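B-agarase (Saccharophagus degradans, PDB 4BQ2) hydrolyses beta-linkages of agarose, acting as an exo-beta-agarase of glycoside hydrolase family 50. Local coordinates at residues 74-79 and 180-185; 25-30 and 39-44. All coordinates share one frame; numbering follows the deposited sequence.

In the fold
Both contacts lie in the N-terminal, carbohydrate-binding-module-like beta domain, on the same side of the chain's centre and with their own centres about 7 Å apart. Contact 2 comes first along the chain and is a local hairpin of strands 22-30 and 36-44; contact 1 follows and joins strands 70-79 and 180-191, whose facing segments are separated by 100 residues. Strands 36-44 and 180-191 are antiparallel neighbours, so the strands run side by side in the order 22-30, 36-44, 180-191, 70-79. L42 N hydrogen-bonds to V182 O, and Y29 OH of contact 2 probably to D185 OD2 of contact 1, which ties the hairpin to the calcium site.

Contact 1: residues 74-79 and 180-185; sequences FDIVSV and KTVIID. With CA (calcium ion), chain K.
D185 OD2 is gripped by the calcium ion, 2.5 Å away, and by Y29 OH, while the backbone of D185 pairs with D75. OD1 also binds the metal, at 2.6 Å. CG stands anti to the backbone N (chi1 -164°), which carries the carboxylate out to the calcium; D7, E9, S37, K38 and a water complete the site. An aspartate suits this place because its short chain presents a bidentate anion from a regular strand. Its backbone is held at both ends: D75 N donates to D185 O at 2.8 Å, and D185 N returns a bond to D75 O. The same antiparallel pattern joins V77 with I183. Along each strand, successive side chains point to alternate faces of the sheet. I76 and I184 lie side by side on one face, CG2 of the first 4.1 Å from CG1 of the second, with V182 next to them; V77 and I183 do the same on the other face, V77 CG1 being 4.0 Å from I183 CB. These beta-branched residues favour extended backbone and fill both faces. D75 OD1 hydrogen-bonds with S111 OG and forms a salt bridge with R188, which probably offsets its charge, while OD2 bonds to N186 ND2. Strand 110-115 flanks 70-79, strand 36-44 flanks 180-191, and strand 166-174 packs against F74 and I184.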
loop_
_atom_site.group_PDB
_atom_site.type_symbol
_atom_site.label_atom_id
_atom_site.label_comp_id
_atom_site.label_asym_id
_atom_site.label_seq_id
_atom_site.Cartn_x
_atom_site.Cartn_y
_atom_site.Cartn_z
ATOM N N PHE A 74 10.124 18.800 16.821
ATOM C CA PHE A 74 10.020 18.044 18.082
ATOM C C PHE A 74 11.326 17.302 18.285
ATOM O O PHE A 74 11.881 16.771 17.302
ATOM C CB PHE A 74 8.938 16.941 18.006
ATOM C CG PHE A 74 7.594 17.393 17.523
ATOM C CD1 PHE A 74 7.348 17.596 16.175
ATOM C CD2 PHE A 74 6.536 17.489 18.418
ATOM C CE1 PHE A 74 6.088 17.986 15.724
ATOM C CE2 PHE A 74 5.268 17.895 17.990
ATOM C CZ PHE A 74 5.046 18.124 16.646
ATOM N N ASP A 75 11.826 17.264 19.526
ATOM C CA ASP A 75 12.932 16.358 19.880
ATOM C C ASP A 75 12.268 15.108 20.446
ATOM O O ASP A 75 11.406 15.208 21.314
ATOM C CB ASP A 75 13.878 16.968 20.936
ATOM C CG ASP A 75 14.618 18.217 20.445
ATOM O OD1 ASP A 75 14.515 18.584 19.252
ATOM O OD2 ASP A 75 15.250 18.876 21.310
ATOM N N ILE A 76 12.591 13.940 19.910
ATOM C CA ILE A 76 11.901 12.700 20.311
ATOM C C ILE A 76 12.889 11.552 20.374
ATOM O O ILE A 76 13.852 11.501 19.570
ATOM C CB ILE A 76 10.751 12.320 19.316
ATOM C CG1 ILE A 76 10.011 13.567 18.801
ATOM C CG2 ILE A 76 9.763 11.314 19.936
ATOM C CD1 ILE A 76 8.933 13.260 17.755
ATOM N N VAL A 77 12.662 10.621 21.298
ATOM C CA VAL A 77 13.427 9.365 21.303
ATOM C C VAL A 77 12.531 8.286 21.884
ATOM O O VAL A 77 11.650 8.606 22.674
ATOM C CB VAL A 77 14.697 9.476 22.162
ATOM C CG1 VAL A 77 14.351 9.554 23.649
ATOM C CG2 VAL A 77 15.631 8.304 21.900
ATOM N N SER A 78 12.738 7.022 21.492
ATOM C CA SER A 78 11.976 5.897 22.081
ATOM C C SER A 78 12.800 5.325 23.231
ATOM O O SER A 78 14.005 5.459 23.238
ATOM C CB SER A 78 11.700 4.783 21.052
ATOM O OG SER A 78 10.823 5.249 20.060
ATOM N N VAL A 79 12.143 4.734 24.219
ATOM C CA VAL A 79 12.863 4.148 25.342
ATOM C C VAL A 79 12.413 2.709 25.387
ATOM O O VAL A 79 11.275 2.417 25.020
ATOM C CB VAL A 79 12.529 4.883 26.657
ATOM C CG1 VAL A 79 13.263 4.260 27.832
ATOM C CG2 VAL A 79 12.893 6.363 26.538
ATOM N N LYS A 180 4.632 1.174 23.470
ATOM C CA LYS A 180 5.674 2.074 22.992
ATOM C C LYS A 180 5.829 3.225 24.026
ATOM O O LYS A 180 4.853 3.708 24.592
ATOM C CB LYS A 180 5.309 2.680 21.613
ATOM C CG LYS A 180 5.074 1.668 20.478
ATOM C CD LYS A 180 6.225 0.673 20.374
ATOM C CE LYS A 180 6.039 -0.402 19.273
ATOM N NZ LYS A 180 5.949 0.229 17.910
ATOM N N THR A 181 7.052 3.666 24.263
ATOM C CA THR A 181 7.298 4.795 25.196
ATOM C C THR A 181 8.308 5.753 24.545
ATOM O O THR A 181 9.342 5.301 24.033
ATOM C CB THR A 181 7.865 4.293 26.542
ATOM O OG1 THR A 181 6.961 3.338 27.114
ATOM C CG2 THR A 181 8.092 5.476 27.560
ATOM N N VAL A 182 7.999 7.049 24.557
ATOM C CA VAL A 182 8.898 8.040 24.007
ATOM C C VAL A 182 9.150 9.138 25.038
ATOM O O VAL A 182 8.391 9.270 26.010
ATOM C CB VAL A 182 8.329 8.681 22.719
ATOM C CG1 VAL A 182 8.166 7.622 21.622
ATOM C CG2 VAL A 182 7.014 9.426 23.007
ATOM N N ILE A 183 10.220 9.914 24.805
ATOM C CA ILE A 183 10.405 11.190 25.486
ATOM C C ILE A 183 10.338 12.238 24.395
ATOM O O ILE A 183 10.980 12.094 23.354
ATOM C CB ILE A 183 11.782 11.332 26.186
ATOM C CG1 ILE A 183 12.112 10.116 27.035
ATOM C CG2 ILE A 183 11.835 12.594 27.043
ATOM C CD1 ILE A 183 11.096 9.831 28.112
ATOM N N ILE A 184 9.571 13.288 24.640
ATOM C CA ILE A 184 9.374 14.394 23.711
ATOM C C ILE A 184 9.862 15.667 24.416
ATOM O O ILE A 184 9.595 15.864 25.603
ATOM C CB ILE A 184 7.888 14.546 23.343
ATOM C CG1 ILE A 184 7.360 13.281 22.596
ATOM C CG2 ILE A 184 7.654 15.812 22.513
ATOM C CD1 ILE A 184 5.843 13.223 22.494
ATOM N N ASP A 185 10.563 16.531 23.694
ATOM C CA ASP A 185 11.009 17.807 24.280
ATOM C C ASP A 185 11.097 18.860 23.199
ATOM O O ASP A 185 11.187 18.526 21.997
ATOM C CB ASP A 185 12.332 17.592 25.023
ATOM C CG ASP A 185 12.673 18.746 25.969
ATOM O OD1 ASP A 185 11.845 19.673 26.121
ATOM O OD2 ASP A 185 13.792 18.751 26.521
HETATM CA CA CA K . 13.152 20.432 28.251
HETATM O O HOH W 1 9.345 1.985 22.924
HETATM O O HOH W 2 14.206 21.984 27.339
#

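Contact 2: residues 25-30 and 39-44; sequences SIETYT and GLKLAM
Backbone hydrogen bonds bind S25 to K41 and E27 to G39, two in each pair. The shortest are K41 N to S25 O and G39 N to E27 O, both 2.7 Å, and the second is almost straight, with 173° at the hydrogen. Between them sits the non-hydrogen-bonded pair I26 and L40, where I26 CA makes a CA-H...O contact with G39 O at 3.3 Å. On the face carrying I26 and L40 the packing is apolar: their side chains cross at about a right angle and meet through their CD1 methyls at 4.0 Å; branched aliphatic groups suit a face that F8 covers. On the face carrying S25, E27 and K41, the extended K41 chain crosses E27 at a slant, K41 CB lying 3.7 Å from E27 CG. Polar contacts fringe this face. Within strand 25-30, S25 OG donates to E27 OE2 at 2.7 Å from the anti side, somewhat out of the carboxylate plane, and holds that carboxylate; a water bridging S25 OG and K41 O links the strands. The aromatic contact belongs to Y29, whose CG lies between the backbone N and the carbonyl carbon (chi1 77°), bringing the ring's CD1-CE1 edge back to G39 N, 3.7 Å from CD1. Having no side chain, G39 leaves room for that edge. On its other edge, strand 36-44 bonds through the backbone of L40 and L42 to I184 and V182 of strand 180-191, while both leucines rest on L54 of strand 51-56.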
loop_
_atom_site.group_PDB
_atom_site.type_symbol
_atom_site.label_atom_id
_atom_site.label_comp_id
_atom_site.label_asym_id
_atom_site.label_seq_id
_atom_site.Cartn_x
_atom_site.Cartn_y
_atom_site.Cartn_z
ATOM N N SER A 25 4.329 11.899 32.068
ATOM C CA SER A 25 5.046 12.479 33.212
ATOM C C SER A 25 6.233 13.307 32.708
ATOM O O SER A 25 6.674 13.153 31.550
ATOM C CB SER A 25 5.531 11.404 34.181
ATOM O OG SER A 25 6.332 10.424 33.534
ATOM N N ILE A 26 6.734 14.187 33.561
ATOM C CA ILE A 26 7.920 14.969 33.217
ATOM C C ILE A 26 9.105 14.300 33.879
ATOM O O ILE A 26 9.100 14.068 35.090
ATOM C CB ILE A 26 7.837 16.439 33.668
ATOM C CG1 ILE A 26 6.597 17.139 33.103
ATOM C CG2 ILE A 26 9.111 17.215 33.261
ATOM C CD1 ILE A 26 6.561 17.268 31.591
ATOM N N GLU A 27 10.110 13.962 33.075
ATOM C CA GLU A 27 11.333 13.321 33.569
ATOM C C GLU A 27 12.551 14.014 32.964
ATOM O O GLU A 27 12.453 14.679 31.927
ATOM C CB GLU A 27 11.413 11.837 33.183
ATOM C CG GLU A 27 10.130 11.013 33.301
ATOM C CD GLU A 27 9.763 10.650 34.730
ATOM O OE1 GLU A 27 10.577 10.941 35.649
ATOM O OE2 GLU A 27 8.657 10.070 34.927
ATOM N N THR A 28 13.694 13.827 33.617
ATOM C CA THR A 28 14.986 14.248 33.071
ATOM C C THR A 28 15.542 13.147 32.162
ATOM O O THR A 28 15.529 11.956 32.523
ATOM C CB THR A 28 15.974 14.624 34.203
ATOM O OG1 THR A 28 15.437 15.728 34.925
ATOM C CG2 THR A 28 17.335 15.049 33.642
ATOM N N TYR A 29 15.998 13.549 30.977
ATOM C CA TYR A 29 16.523 12.625 29.948
ATOM C C TYR A 29 17.702 13.389 29.312
ATOM O O TYR A 29 17.793 14.615 29.498
ATOM C CB TYR A 29 15.435 12.344 28.882
ATOM C CG TYR A 29 15.322 13.536 27.957
ATOM C CD1 TYR A 29 14.671 14.702 28.367
ATOM C CD2 TYR A 29 15.940 13.537 26.723
ATOM C CE1 TYR A 29 14.603 15.814 27.543
ATOM C CE2 TYR A 29 15.903 14.660 25.904
ATOM C CZ TYR A 29 15.241 15.796 26.329
ATOM O OH TYR A 29 15.224 16.910 25.522
ATOM N N THR A 30 18.574 12.699 28.566
ATOM C CA THR A 30 19.645 13.334 27.766
ATOM C C THR A 30 19.202 13.880 26.403
ATOM O O THR A 30 18.822 13.116 25.496
ATOM C CB THR A 30 20.818 12.360 27.546
ATOM O OG1 THR A 30 21.306 11.927 28.823
ATOM C CG2 THR A 30 21.936 13.025 26.730
ATOM N N GLY A 39 11.844 16.474 29.977
ATOM C CA GLY A 39 11.042 16.128 28.804
ATOM C C GLY A 39 9.713 15.464 29.194
ATOM O O GLY A 39 9.506 15.092 30.348
ATOM N N LEU A 40 8.811 15.378 28.230
ATOM C CA LEU A 40 7.549 14.672 28.437
ATOM C C LEU A 40 7.728 13.207 28.097
ATOM O O LEU A 40 7.947 12.839 26.913
ATOM C CB LEU A 40 6.464 15.270 27.564
ATOM C CG LEU A 40 5.085 14.608 27.723
ATOM C CD1 LEU A 40 4.398 15.080 28.991
ATOM C CD2 LEU A 40 4.276 14.989 26.502
ATOM N N LYS A 41 7.586 12.375 29.119
ATOM C CA LYS A 41 7.667 10.942 28.961
ATOM C C LYS A 41 6.262 10.416 28.647
ATOM O O LYS A 41 5.334 10.611 29.432
ATOM C CB LYS A 41 8.215 10.271 30.222
ATOM C CG LYS A 41 8.299 8.753 30.068
ATOM C CD LYS A 41 8.715 8.069 31.346
ATOM C CE LYS A 41 8.736 6.565 31.105
ATOM N NZ LYS A 41 9.591 5.867 32.108
ATOM N N LEU A 42 6.102 9.789 27.483
ATOM C CA LEU A 42 4.763 9.381 27.039
ATOM C C LEU A 42 4.742 7.859 26.943
ATOM O O LEU A 42 5.380 7.283 26.052
ATOM C CB LEU A 42 4.399 10.064 25.720
ATOM C CG LEU A 42 3.013 9.732 25.130
ATOM C CD1 LEU A 42 1.893 10.323 26.006
ATOM C CD2 LEU A 42 2.876 10.210 23.687
ATOM N N ALA A 43 4.036 7.205 27.874
ATOM C CA ALA A 43 4.036 5.762 27.926
ATOM C C ALA A 43 2.659 5.276 27.438
ATOM O O ALA A 43 1.649 5.451 28.134
ATOM C CB ALA A 43 4.361 5.271 29.331
ATOM N N MET A 44 2.640 4.753 26.201
ATOM C CA MET A 44 1.407 4.371 25.495
ATOM C C MET A 44 1.091 2.916 25.764
ATOM O O MET A 44 1.965 2.046 25.714
ATOM C CB MET A 44 1.532 4.641 23.968
ATOM C CG MET A 44 1.558 6.146 23.621
ATOM S SD MET A 44 2.376 6.566 22.063
ATOM C CE MET A 44 4.075 6.384 22.560
HETATM O O HOH W 3 4.989 8.599 31.750
#